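Local coordinates for protein putative methylthioribose-1-phosphate isomerase (Pyrococcus horikoshii OT3, PDB 6A34) that probably catalyses the interconversion of methylthioribose-1-phosphate and methylthioribulose-1-phosphate, an isomerisation step of the methionine salvage pathway, at residues I3-P7 / K8-K12. Numbering follows the deposited sequence.
Sequences IRYTP and KELTK
With chi1 at 65°, T6 tucks OG1 between its own backbone N and carbonyl carbon, facing the backbone N of E9; E9 in turn sets CG anti to its carbonyl carbon (chi1 -71°) and runs extended from there, which carries its carboxylate back over T6. The firm bond of the pair is T6 N to E9 OE1, 3.1 Å and nearly straight at 168°, met on the anti side of the carboxylate and only slightly out of its plane. The return bond, E9 N to T6 OG1, is weak at 3.4 Å. These two backbone-to-side-chain bonds make a capping box, with T6 as N-cap of the short helix 7-10 and E9 closing it from the first turn; the T6 hydroxyl adds a weak bond of its own to OE1. A water extends the grip on OE1, donating to it and to R4 O, 2.7 Å from each. Behind the cap P7 O takes two backbone donors, L10 N at 3.0 Å and T11 N at 3.1 Å. On the apolar side Y5 and L10 cross at about a right angle, Y5 CB resting on L10 CG at 3.7 Å, while L10 CD2 comes up obliquely to the ring at CG. L10 also packs on V186 of helix 180-189 and L148 of helix 125-157, so this N-terminal turn is seated against both helices. Cutting L10 back to an alanine takes away CG and both methyls, and would probably open a gap beside Y5 CB and weaken the turn's seat on V186 and L148. The far end of the Y5 ring is fixed separately, its OH hydrogen-bonded to D190, which also forms a salt bridge with R4.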
ATOM      1  N   ILE A   3       8.735 -36.437  -1.574  1.00 58.35           N
ATOM      2  CA  ILE A   3       8.983 -35.543  -0.478  1.00 57.96           C
ATOM      3  C   ILE A   3      10.431 -35.775  -0.023  1.00 55.53           C
ATOM      4  O   ILE A   3      10.755 -36.856   0.454  1.00 62.27           O
ATOM      5  CB  ILE A   3       7.961 -35.790   0.657  1.00 54.26           C
ATOM      6  CG1 ILE A   3       6.514 -35.830   0.150  1.00 55.48           C
ATOM      7  CG2 ILE A   3       8.140 -34.780   1.772  1.00 54.60           C
ATOM      8  CD1 ILE A   3       6.167 -34.757  -0.846  1.00 57.97           C
ATOM      9  N   ARG A   4      11.273 -34.752  -0.194  1.00 48.39           N
ATOM     10  CA  ARG A   4      12.694 -34.792   0.063  1.00 47.44           C
ATOM     11  C   ARG A   4      13.010 -34.189   1.438  1.00 49.52           C
ATOM     12  O   ARG A   4      14.116 -34.390   1.961  1.00 51.89           O
ATOM     13  CB  ARG A   4      13.458 -34.019  -1.024  1.00 47.42           C
ATOM     14  CG  ARG A   4      13.353 -34.622  -2.422  1.00 47.90           C
ATOM     15  CD  ARG A   4      13.823 -33.706  -3.556  1.00 48.74           C
ATOM     16  NE  ARG A   4      13.057 -32.463  -3.706  1.00 40.49           N
ATOM     17  CZ  ARG A   4      13.579 -31.239  -3.602  1.00 44.32           C
ATOM     18  NH1 ARG A   4      14.809 -31.073  -3.121  1.00 35.50           N
ATOM     19  NH2 ARG A   4      12.870 -30.189  -4.001  1.00 38.99           N
ATOM     20  N   TYR A   5      12.078 -33.410   1.999  1.00 46.46           N
ATOM     21  CA  TYR A   5      12.319 -32.713   3.262  1.00 47.41           C
ATOM     22  C   TYR A   5      11.216 -33.062   4.268  1.00 42.00           C
ATOM     23  O   TYR A   5      10.096 -33.334   3.882  1.00 43.13           O
ATOM     24  CB  TYR A   5      12.435 -31.200   3.054  1.00 48.98           C
ATOM     25  CG  TYR A   5      13.594 -30.747   2.198  1.00 51.83           C
ATOM     26  CD1 TYR A   5      14.884 -30.691   2.709  1.00 53.72           C
ATOM     27  CD2 TYR A   5      13.398 -30.350   0.880  1.00 48.15           C
ATOM     28  CE1 TYR A   5      15.949 -30.264   1.931  1.00 56.32           C
ATOM     29  CE2 TYR A   5      14.447 -29.935   0.085  1.00 46.86           C
ATOM     30  CZ  TYR A   5      15.726 -29.897   0.614  1.00 54.58           C
ATOM     31  OH  TYR A   5      16.767 -29.467  -0.151  1.00 50.22           O
ATOM     32  N   THR A   6      11.590 -33.088   5.553  1.00 39.64           N
ATOM     33  CA  THR A   6      10.666 -33.114   6.684  1.00 39.94           C
ATOM     34  C   THR A   6      10.380 -31.676   7.114  1.00 38.42           C
ATOM     35  O   THR A   6      11.161 -30.769   6.831  1.00 33.26           O
ATOM     36  CB  THR A   6      11.251 -33.912   7.863  1.00 41.03           C
ATOM     37  OG1 THR A   6      12.387 -33.180   8.303  1.00 37.65           O
ATOM     38  CG2 THR A   6      11.657 -35.338   7.529  1.00 39.67           C
ATOM     39  N   PRO A   7       9.256 -31.417   7.814  1.00 36.20           N
ATOM     40  CA  PRO A   7       8.980 -30.097   8.366  1.00 39.19           C
ATOM     41  C   PRO A   7      10.167 -29.468   9.087  1.00 39.74           C
ATOM     42  O   PRO A   7      10.424 -28.318   8.857  1.00 44.17           O
ATOM     43  CB  PRO A   7       7.852 -30.376   9.352  1.00 39.09           C
ATOM     44  CG  PRO A   7       7.085 -31.474   8.688  1.00 35.91           C
ATOM     45  CD  PRO A   7       8.147 -32.349   8.055  1.00 37.54           C
ATOM     46  N   LYS A   8      10.903 -30.259   9.872  1.00 46.22           N
ATOM     47  CA  LYS A   8      11.966 -29.754  10.757  1.00 47.70           C
ATOM     48  C   LYS A   8      13.189 -29.353   9.949  1.00 43.41           C
ATOM     49  O   LYS A   8      13.978 -28.528  10.396  1.00 45.28           O
ATOM     50  CB  LYS A   8      12.396 -30.790  11.801  1.00 60.75           C
ATOM     51  CG  LYS A   8      11.764 -30.586  13.174  1.00 72.88           C
ATOM     52  CD  LYS A   8      11.776 -31.815  14.076  1.00 77.40           C
ATOM     53  CE  LYS A   8      11.202 -31.515  15.448  1.00 83.23           C
ATOM     54  NZ  LYS A   8      10.945 -32.749  16.233  1.00 88.21           N
ATOM     55  N   GLU A   9      13.331 -29.925   8.758  1.00 42.11           N
ATOM     56  CA  GLU A   9      14.407 -29.504   7.869  1.00 48.16           C
ATOM     57  C   GLU A   9      14.055 -28.190   7.152  1.00 43.51           C
ATOM     58  O   GLU A   9      14.962 -27.555   6.617  1.00 42.91           O
ATOM     59  CB  GLU A   9      14.740 -30.606   6.854  1.00 47.02           C
ATOM     60  CG  GLU A   9      15.437 -31.800   7.475  1.00 49.30           C
ATOM     61  CD  GLU A   9      15.621 -32.981   6.539  1.00 52.41           C
ATOM     62  OE1 GLU A   9      14.694 -33.296   5.782  1.00 54.94           O
ATOM     63  OE2 GLU A   9      16.696 -33.595   6.586  1.00 68.05           O
ATOM     64  N   LEU A  10      12.763 -27.814   7.109  1.00 42.81           N
ATOM     65  CA  LEU A  10      12.272 -26.653   6.315  1.00 39.04           C
ATOM     66  C   LEU A  10      12.114 -25.390   7.177  1.00 38.20           C
ATOM     67  O   LEU A  10      12.217 -24.279   6.672  1.00 38.90           O
ATOM     68  CB  LEU A  10      10.950 -27.039   5.651  1.00 38.57           C
ATOM     69  CG  LEU A  10      11.073 -28.024   4.486  1.00 37.55           C
ATOM     70  CD1 LEU A  10       9.700 -28.403   3.982  1.00 38.52           C
ATOM     71  CD2 LEU A  10      11.929 -27.472   3.349  1.00 36.01           C
ATOM     72  N   THR A  11      11.867 -25.550   8.480  1.00 40.38           N
ATOM     73  CA  THR A  11      11.641 -24.406   9.362  1.00 37.74           C
ATOM     74  C   THR A  11      12.213 -24.703  10.748  1.00 38.59           C
ATOM     75  O   THR A  11      12.312 -25.848  11.134  1.00 39.40           O
ATOM     76  CB  THR A  11      10.149 -24.087   9.512  1.00 33.88           C
ATOM     77  OG1 THR A  11      10.035 -22.825  10.180  1.00 35.72           O
ATOM     78  CG2 THR A  11       9.405 -25.158  10.284  1.00 33.45           C
ATOM     79  N   LYS A  12      12.529 -23.639  11.482  1.00 38.17           N
ATOM     80  CA  LYS A  12      12.954 -23.727  12.862  1.00 42.91           C
ATOM     81  C   LYS A  12      11.791 -23.380  13.797  1.00 40.46           C
ATOM     82  O   LYS A  12      11.912 -23.489  14.992  1.00 44.13           O
ATOM     83  CB  LYS A  12      14.118 -22.773  13.123  1.00 45.68           C
ATOM     84  CG  LYS A  12      15.445 -23.179  12.504  1.00 52.96           C
ATOM     85  CD  LYS A  12      16.468 -22.041  12.520  1.00 60.43           C
ATOM     86  CE  LYS A  12      17.605 -22.256  11.539  1.00 73.20           C
ATOM     87  NZ  LYS A  12      17.899 -21.033  10.750  1.00 81.67           N
TER
HETATM   88  O   HOH W   1      14.670 -35.561   4.289  1.00 54.54           O